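Local coordinates for SusD superfamily protein (Bacteroides fragilis, PDB 3L22), which probably binds glycans at the outer membrane, as sugar-binding members of the SusD family do, and carries zinc ions in the crystal, at residues F122-A125 against L126-Y130; Q170-E173 against H174-S177; L206-R209 against V210-M214. All coordinates share one frame; numbering follows the deposited sequence.

Interaction 1. Residues F122-A125 against L126-Y130; sequences FVRA and LAYYY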
loop_
_atom_site.group_PDB
_atom_site.type_symbol
_atom_site.label_atom_id
_atom_site.label_comp_id
_atom_site.label_asym_id
_atom_site.label_seq_id
_atom_site.Cartn_x
_atom_site.Cartn_y
_atom_site.Cartn_z
ATOM N N PHE A 122 4.233 -4.129 13.586
ATOM C CA PHE A 122 3.810 -3.289 12.472
ATOM C C PHE A 122 4.142 -3.961 11.116
ATOM O O PHE A 122 3.296 -4.005 10.245
ATOM C CB PHE A 122 4.458 -1.907 12.534
ATOM C CG PHE A 122 4.212 -1.088 11.321
ATOM C CD1 PHE A 122 3.034 -0.329 11.209
ATOM C CD2 PHE A 122 5.096 -1.119 10.240
ATOM C CE1 PHE A 122 2.776 0.413 10.084
ATOM C CE2 PHE A 122 4.827 -0.383 9.097
ATOM C CZ PHE A 122 3.637 0.384 9.031
ATOM N N VAL A 123 5.364 -4.475 10.969
ATOM C CA VAL A 123 5.779 -5.158 9.751
ATOM C C VAL A 123 4.885 -6.393 9.477
ATOM O O VAL A 123 4.407 -6.556 8.363
ATOM C CB VAL A 123 7.262 -5.508 9.783
ATOM C CG1 VAL A 123 7.672 -6.336 8.579
ATOM C CG2 VAL A 123 8.099 -4.215 9.849
ATOM N N ARG A 124 4.580 -7.186 10.510
ATOM C CA ARG A 124 3.670 -8.326 10.332
ATOM C C ARG A 124 2.275 -7.852 9.943
ATOM O O ARG A 124 1.657 -8.422 9.044
ATOM C CB ARG A 124 3.614 -9.150 11.591
ATOM C CG ARG A 124 2.747 -10.395 11.482
ATOM C CD ARG A 124 3.029 -11.322 12.666
ATOM N NE ARG A 124 2.567 -10.760 13.919
ATOM C CZ ARG A 124 2.845 -11.288 15.119
ATOM N NH1 ARG A 124 3.564 -12.419 15.252
ATOM N NH2 ARG A 124 2.325 -10.728 16.196
ATOM N N ALA A 125 1.824 -6.766 10.565
ATOM C CA ALA A 125 0.508 -6.203 10.299
ATOM C C ALA A 125 0.388 -5.726 8.839
ATOM O O ALA A 125 -0.611 -6.016 8.143
ATOM C CB ALA A 125 0.212 -5.037 11.298
ATOM N N LEU A 126 1.430 -5.048 8.365
ATOM C CA LEU A 126 1.461 -4.585 6.997
ATOM C C LEU A 126 1.437 -5.747 5.974
ATOM O O LEU A 126 0.731 -5.690 4.924
ATOM C CB LEU A 126 2.694 -3.672 6.798
ATOM C CG LEU A 126 2.724 -2.794 5.558
ATOM C CD1 LEU A 126 1.458 -1.883 5.421
ATOM C CD2 LEU A 126 4.020 -1.949 5.476
ATOM N N ALA A 127 2.190 -6.801 6.270
ATOM C CA ALA A 127 2.247 -7.947 5.374
ATOM C C ALA A 127 0.858 -8.584 5.250
ATOM O O ALA A 127 0.344 -8.798 4.135
ATOM C CB ALA A 127 3.275 -8.943 5.868
ATOM N N TYR A 128 0.212 -8.830 6.393
ATOM C CA TYR A 128 -1.156 -9.367 6.382
ATOM C C TYR A 128 -2.151 -8.430 5.700
ATOM O O TYR A 128 -3.088 -8.895 5.038
ATOM C CB TYR A 128 -1.635 -9.734 7.801
ATOM C CG TYR A 128 -1.146 -11.094 8.230
ATOM C CD1 TYR A 128 -1.585 -12.240 7.565
ATOM C CD2 TYR A 128 -0.218 -11.254 9.272
ATOM C CE1 TYR A 128 -1.138 -13.497 7.913
ATOM C CE2 TYR A 128 0.236 -12.543 9.643
ATOM C CZ TYR A 128 -0.231 -13.651 8.947
ATOM O OH TYR A 128 0.194 -14.915 9.239
ATOM N N TYR A 129 -1.969 -7.119 5.868
ATOM C CA TYR A 129 -2.865 -6.161 5.253
ATOM C C TYR A 129 -2.868 -6.276 3.716
ATOM O O TYR A 129 -3.927 -6.258 3.071
ATOM C CB TYR A 129 -2.494 -4.724 5.706
ATOM C CG TYR A 129 -3.121 -3.654 4.868
ATOM C CD1 TYR A 129 -4.406 -3.197 5.143
ATOM C CD2 TYR A 129 -2.438 -3.083 3.819
ATOM C CE1 TYR A 129 -5.003 -2.212 4.386
ATOM C CE2 TYR A 129 -3.037 -2.079 3.026
ATOM C CZ TYR A 129 -4.305 -1.648 3.321
ATOM O OH TYR A 129 -4.902 -0.650 2.573
ATOM N N TYR A 130 -1.672 -6.369 3.135
ATOM C CA TYR A 130 -1.585 -6.535 1.689
ATOM C C TYR A 130 -2.158 -7.890 1.200
ATOM O O TYR A 130 -2.877 -7.914 0.202
ATOM C CB TYR A 130 -0.164 -6.269 1.195
ATOM C CG TYR A 130 0.206 -4.788 1.239
ATOM C CD1 TYR A 130 -0.509 -3.858 0.496
ATOM C CD2 TYR A 130 1.288 -4.344 1.986
ATOM C CE1 TYR A 130 -0.169 -2.514 0.502
ATOM C CE2 TYR A 130 1.635 -3.009 2.021
ATOM C CZ TYR A 130 0.917 -2.097 1.260
ATOM O OH TYR A 130 1.248 -0.773 1.271
#

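Interaction 2. Residues Q170-E173 against H174-S177; sequences QIYE and HILS. With ZN (zinc ion), chain H; EDO (1,2-ethanediol), chain Z.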
loop_
_atom_site.group_PDB
_atom_site.type_symbol
_atom_site.label_atom_id
_atom_site.label_comp_id
_atom_site.label_asym_id
_atom_site.label_seq_id
_atom_site.Cartn_x
_atom_site.Cartn_y
_atom_site.Cartn_z
ATOM N N GLN A 170 -11.302 -11.713 10.255
ATOM C CA GLN A 170 -10.337 -12.207 11.263
ATOM C C GLN A 170 -8.946 -11.649 11.010
ATOM O O GLN A 170 -8.202 -11.337 11.961
ATOM C CB GLN A 170 -10.309 -13.746 11.313
ATOM C CG GLN A 170 -11.508 -14.350 12.010
ATOM C CD GLN A 170 -11.626 -15.855 11.783
ATOM O OE1 GLN A 170 -11.269 -16.398 10.722
ATOM N NE2 GLN A 170 -12.125 -16.539 12.798
ATOM N N ILE A 171 -8.591 -11.511 9.738
ATOM C CA ILE A 171 -7.259 -10.995 9.411
ATOM C C ILE A 171 -7.171 -9.529 9.828
ATOM O O ILE A 171 -6.195 -9.128 10.480
ATOM C CB ILE A 171 -6.898 -11.198 7.923
ATOM C CG1 ILE A 171 -6.747 -12.683 7.601
ATOM C CG2 ILE A 171 -5.619 -10.429 7.545
ATOM C CD1 ILE A 171 -5.649 -13.448 8.309
ATOM N N TYR A 172 -8.193 -8.738 9.495
ATOM C CA TYR A 172 -8.239 -7.372 9.960
ATOM C C TYR A 172 -8.191 -7.255 11.473
ATOM O O TYR A 172 -7.530 -6.355 12.013
ATOM C CB TYR A 172 -9.463 -6.627 9.442
ATOM C CG TYR A 172 -9.407 -6.194 7.992
ATOM C CD1 TYR A 172 -8.252 -5.623 7.436
ATOM C CD2 TYR A 172 -10.522 -6.289 7.181
ATOM C CE1 TYR A 172 -8.234 -5.192 6.090
ATOM C CE2 TYR A 172 -10.478 -5.883 5.846
ATOM C CZ TYR A 172 -9.362 -5.325 5.322
ATOM O OH TYR A 172 -9.341 -4.920 4.002
ATOM N N GLU A 173 -8.879 -8.153 12.162
ATOM C CA GLU A 173 -8.943 -8.096 13.625
ATOM C C GLU A 173 -7.582 -8.396 14.233
ATOM O O GLU A 173 -7.204 -7.775 15.228
ATOM C CB GLU A 173 -10.027 -9.038 14.163
ATOM C CG GLU A 173 -11.446 -8.444 13.967
ATOM C CD GLU A 173 -12.587 -9.435 14.149
ATOM O OE1 GLU A 173 -12.386 -10.681 14.007
ATOM O OE2 GLU A 173 -13.716 -8.948 14.444
ATOM N N HIS A 174 -6.829 -9.301 13.612
ATOM C CA HIS A 174 -5.481 -9.577 14.102
ATOM C C HIS A 174 -4.531 -8.380 13.817
ATOM O O HIS A 174 -3.728 -7.992 14.670
ATOM C CB HIS A 174 -4.855 -10.855 13.542
ATOM C CG HIS A 174 -3.421 -10.924 13.896
ATOM N ND1 HIS A 174 -3.017 -11.273 15.153
ATOM C CD2 HIS A 174 -2.317 -10.466 13.260
ATOM C CE1 HIS A 174 -1.715 -11.094 15.270
ATOM N NE2 HIS A 174 -1.269 -10.581 14.133
ATOM N N ILE A 175 -4.653 -7.792 12.644
ATOM C CA ILE A 175 -3.902 -6.575 12.301
ATOM C C ILE A 175 -4.135 -5.519 13.367
ATOM O O ILE A 175 -3.184 -4.915 13.838
ATOM C CB ILE A 175 -4.267 -6.043 10.902
ATOM C CG1 ILE A 175 -3.727 -7.002 9.832
ATOM C CG2 ILE A 175 -3.707 -4.622 10.673
ATOM C CD1 ILE A 175 -4.338 -6.836 8.415
ATOM N N LEU A 176 -5.384 -5.351 13.814
ATOM C CA LEU A 176 -5.666 -4.367 14.845
ATOM C C LEU A 176 -4.975 -4.741 16.154
ATOM O O LEU A 176 -4.510 -3.840 16.875
ATOM C CB LEU A 176 -7.169 -4.179 15.053
ATOM C CG LEU A 176 -7.948 -3.574 13.897
ATOM C CD1 LEU A 176 -9.462 -3.668 14.216
ATOM C CD2 LEU A 176 -7.504 -2.151 13.616
ATOM N N SER A 177 -4.905 -6.039 16.468
ATOM C CA SER A 177 -4.133 -6.472 17.635
ATOM C C SER A 177 -2.631 -6.133 17.546
ATOM O O SER A 177 -2.039 -5.683 18.518
ATOM C CB SER A 177 -4.279 -7.968 17.867
ATOM O OG SER A 177 -5.592 -8.280 18.207
HETATM ZN ZN ZN H . -4.202 -12.028 16.801
HETATM C C1 EDO Z . -7.309 -0.492 18.772
HETATM O O1 EDO Z . -6.618 0.750 18.727
HETATM C C2 EDO Z . -6.769 -1.588 17.888
HETATM O O2 EDO Z . -5.522 -1.324 17.269
HETATM O O HOH W 1 -2.720 -11.552 18.385
#

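Interaction 3. Residues L206-R209 against V210-M214; sequences LKMR and VYMAM. With EDO (1,2-ethanediol), chain Z.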
loop_
_atom_site.group_PDB
_atom_site.type_symbol
_atom_site.label_atom_id
_atom_site.label_comp_id
_atom_site.label_asym_id
_atom_site.label_seq_id
_atom_site.Cartn_x
_atom_site.Cartn_y
_atom_site.Cartn_z
ATOM N N LEU A 206 -2.004 2.796 9.118
ATOM C CA LEU A 206 -2.433 1.437 8.784
ATOM C C LEU A 206 -3.778 1.129 9.489
ATOM O O LEU A 206 -4.669 0.499 8.913
ATOM C CB LEU A 206 -1.368 0.387 9.165
ATOM C CG LEU A 206 -1.610 -1.057 8.716
ATOM C CD1 LEU A 206 -2.018 -1.142 7.231
ATOM C CD2 LEU A 206 -0.384 -1.944 9.009
ATOM N N LYS A 207 -3.886 1.566 10.737
ATOM C CA LYS A 207 -5.089 1.375 11.518
ATOM C C LYS A 207 -6.242 2.120 10.816
ATOM O O LYS A 207 -7.315 1.571 10.623
ATOM C CB LYS A 207 -4.846 1.905 12.923
ATOM C CG LYS A 207 -5.905 1.618 13.947
ATOM C CD LYS A 207 -5.514 2.108 15.373
ATOM C CE LYS A 207 -4.347 1.361 15.984
ATOM N NZ LYS A 207 -4.221 1.582 17.462
HETATM N N MSE A 208 -5.994 3.331 10.346
HETATM C CA MSE A 208 -7.022 4.023 9.610
HETATM C C MSE A 208 -7.456 3.265 8.359
HETATM O O MSE A 208 -8.655 3.138 8.125
HETATM C CB MSE A 208 -6.617 5.433 9.235
HETATM C CG MSE A 208 -7.690 6.117 8.402
HETATM SE SE MSE A 208 -7.552 8.064 8.277
HETATM C CE MSE A 208 -5.869 8.071 7.805
ATOM N N ARG A 209 -6.503 2.776 7.565
ATOM C CA ARG A 209 -6.845 2.006 6.387
ATOM C C ARG A 209 -7.686 0.784 6.713
ATOM O O ARG A 209 -8.639 0.476 5.996
ATOM C CB ARG A 209 -5.594 1.563 5.618
ATOM C CG ARG A 209 -4.886 2.697 4.899
ATOM C CD ARG A 209 -4.059 2.099 3.767
ATOM N NE ARG A 209 -3.161 2.987 3.050
ATOM C CZ ARG A 209 -2.353 2.595 2.077
ATOM N NH1 ARG A 209 -2.333 1.315 1.676
ATOM N NH2 ARG A 209 -1.577 3.475 1.477
ATOM N N VAL A 210 -7.330 0.090 7.781
ATOM C CA VAL A 210 -8.054 -1.082 8.174
ATOM C C VAL A 210 -9.481 -0.707 8.564
ATOM O O VAL A 210 -10.429 -1.324 8.113
ATOM C CB VAL A 210 -7.337 -1.834 9.316
ATOM C CG1 VAL A 210 -8.244 -2.883 9.964
ATOM C CG2 VAL A 210 -6.053 -2.481 8.773
ATOM N N TYR A 211 -9.639 0.294 9.424
ATOM C CA TYR A 211 -10.977 0.679 9.831
ATOM C C TYR A 211 -11.820 1.176 8.662
ATOM O O TYR A 211 -13.007 0.870 8.597
ATOM C CB TYR A 211 -10.951 1.684 10.980
ATOM C CG TYR A 211 -10.702 1.097 12.368
ATOM C CD1 TYR A 211 -11.441 0.010 12.843
ATOM C CD2 TYR A 211 -9.756 1.661 13.231
ATOM C CE1 TYR A 211 -11.255 -0.489 14.135
ATOM C CE2 TYR A 211 -9.575 1.165 14.523
ATOM C CZ TYR A 211 -10.303 0.085 14.956
ATOM O OH TYR A 211 -10.156 -0.406 16.235
HETATM N N MSE A 212 -11.232 1.873 7.700
HETATM C CA MSE A 212 -12.008 2.257 6.501
HETATM C C MSE A 212 -12.514 1.051 5.723
HETATM O O MSE A 212 -13.659 1.054 5.242
HETATM C CB MSE A 212 -11.200 3.166 5.581
HETATM C CG MSE A 212 -10.982 4.508 6.190
HETATM SE SE MSE A 212 -9.797 5.598 5.079
HETATM C CE MSE A 212 -10.930 6.101 3.744
ATOM N N ALA A 213 -11.685 0.011 5.624
ATOM C CA ALA A 213 -12.071 -1.215 4.902
ATOM C C ALA A 213 -13.274 -1.895 5.596
ATOM O O ALA A 213 -13.981 -2.712 4.983
ATOM C CB ALA A 213 -10.839 -2.196 4.794
HETATM N N MSE A 214 -13.478 -1.573 6.888
HETATM C CA MSE A 214 -14.555 -2.151 7.686
HETATM C C MSE A 214 -15.740 -1.184 7.866
HETATM O O MSE A 214 -16.657 -1.461 8.624
HETATM C CB MSE A 214 -13.992 -2.596 9.042
HETATM C CG MSE A 214 -12.787 -3.554 8.935
HETATM SE SE MSE A 214 -11.954 -3.897 10.660
HETATM C CE MSE A 214 -13.025 -5.426 11.180
HETATM C C1 EDO Z . -7.309 -0.492 18.772
HETATM O O1 EDO Z . -6.618 0.750 18.727
HETATM C C2 EDO Z . -6.769 -1.588 17.888
HETATM O O2 EDO Z . -5.522 -1.324 17.269
#

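Interaction 1. Residues F122-A125 against L126-Y130
R124 O meets the Y128 ring obliquely, 3.4 Å from CD2, while R124 CG lies beside CD2 and CE2; the F122 ring is met obliquely by L126 CD2. Farther along, Y129 CD2 sits 3.9 Å above the centre of one face of the Y130 ring. The first two are i to i+4 pairs on a buried stretch of α-helix 113-131, in a SusD-family domain whose sequence belongs to the TPR clan. R124 CG lies 3.8 Å from Y128 CE2, and the two side chains run side by side in the same direction. An arginine suits this place because its methylenes can pack beside a ring while its charged end travels on: the chain bends at chi3 (68°), and the guanidinium plane stands 52° from that of the ring. Buried as it is, the guanidinium is well supplied, with a salt bridge from NH2 to D178 and a hydrogen bond from NH1 to N96; the Y128 hydroxyl is satisfied by the carbonyl of R151.

On the other flank, CG of F122 swings opposite the backbone N (chi1 172°), which sends the ring along the helix to bring CE2 within 4.0 Å of L126 CD2. F251 meets the same ring edge-to-face, and L206 of helix 200-213 covers this apolar patch. A125 and A127 are small enough to let neighbouring helices come near, A125 against helix 168-178 and A127 against helix 79-103. Beneath the side chains, four regular helix bonds hold the spacing; the shortest joins L126 N to F122 O at 2.8 Å.

Interaction 2. Residues Q170-E173 against H174-S177
A zinc site lies on one side of α-helix 168-178, and H174 supplies one of its ligands from this stretch of the SusD fold. H174 ND1 binds the zinc ion at 2.2 Å, a water joins it at the same distance, and two atoms from elsewhere in the structure complete the four ligands. The imidazole reaches the metal because CG is set opposite the backbone N (chi1 170°), turning the ring off the helix. On its far side NE2 is hydrogen-bonded to D178, one turn further on, so that metal and carboxylate together hold the rotation of the ring. This pairing is consistent with a neutral imidazole whose proton sits on NE2, and the carboxylate probably strengthens ND1 as a donor.

Away from the metal, the helix turns an apolar side inward. I175 is the central residue there: its CD1 lies 3.9 Å from I171 CG2, the two branched chains crossing at a slant, and 4.2 Å from Y172 CD1, where it approaches the ring obliquely. With CG1 opposite the carbonyl carbon (chi1 -70°), I175 folds back over the preceding turn, so that CG1 comes within 3.3 Å of I171 O. An apolar, branched residue suits this place: it offers methyls to both helices 113-131 and 200-213. Partly exposed E173 instead carries its carboxylate to a salt bridge with K169, a turn earlier. L176 leans on Y211 of helix 200-213, and its carbonyl accepts a bond from a 1,2-ethanediol molecule. S177 suits the polar side: besides the regular backbone bond of 3.1 Å from S177 N to E173 O, its OG makes a weak one of 3.4 Å to E173 O.

Interaction 3. Residues L206-R209 against V210-M214
K207 and Y211 pair on the more open flank of α-helix 200-213, whereas M208 and M212 pack on a buried one; both are i to i+4 contacts in the helical SusD fold. On the buried flank M208 CG touches the selenium of M212 at 4.0 Å, the two chains lying alongside and pointing the same way. Both are selenomethionines, a labelled form of methionine, and their long, unbranched chains can bend at chi3 to fit between this helix and helix 327-339, where D333 meets both. The tight packing is against the helix's own backbone, with M212 CG 3.3 Å from M208 O.

V210, likewise buried, rests CG2 just as closely, at 3.3 Å from L206 O, and turns its apolar branches to Y172 and I175 of helix 168-178. R209 has its chain extended from CG to NE and carries its charge to a salt bridge with E329, so a buried cation has its counterion.

The partly exposed flank is held differently. K207 CG lies 3.7 Å from Y211 CE2, the side chains again running side by side, so that the CG methylene of the lysine lies against the CD2/CE2 side of the ring. With CG anti to the backbone N (chi1 -171°) and a bend at chi3 (-67°), the chain carries its amino group past the ring, where it also donates to the carbonyl of L179. A 1,2-ethanediol, probably from the crystallisation liquor, is gripped there unevenly: K207 NZ bonds its O1 at 2.8 Å, and its O2 only weakly, at 3.2 Å.

Overall arrangement
The three contacts are short stretches of three helices that pack together, with centres 10 Å apart between interactions 1 and 2, 12 Å between 1 and 3, and 10 Å between 2 and 3. I175 of interaction 2 fills the junction: its CD1 lies 3.5 Å from Y129 N and its CG2 3.7 Å from V210 CG2. L206 of interaction 3 packs on interaction 1, with CD1 3.6 Å from Y129 CG. Zinc lies at one margin, bound in interaction 2; the nearest atom of the R124 side chain is about 7 Å from the zinc ion, and that of the V210 side chain about 12 Å. The ethanediol bridges interactions 2 and 3 through L176 and K207.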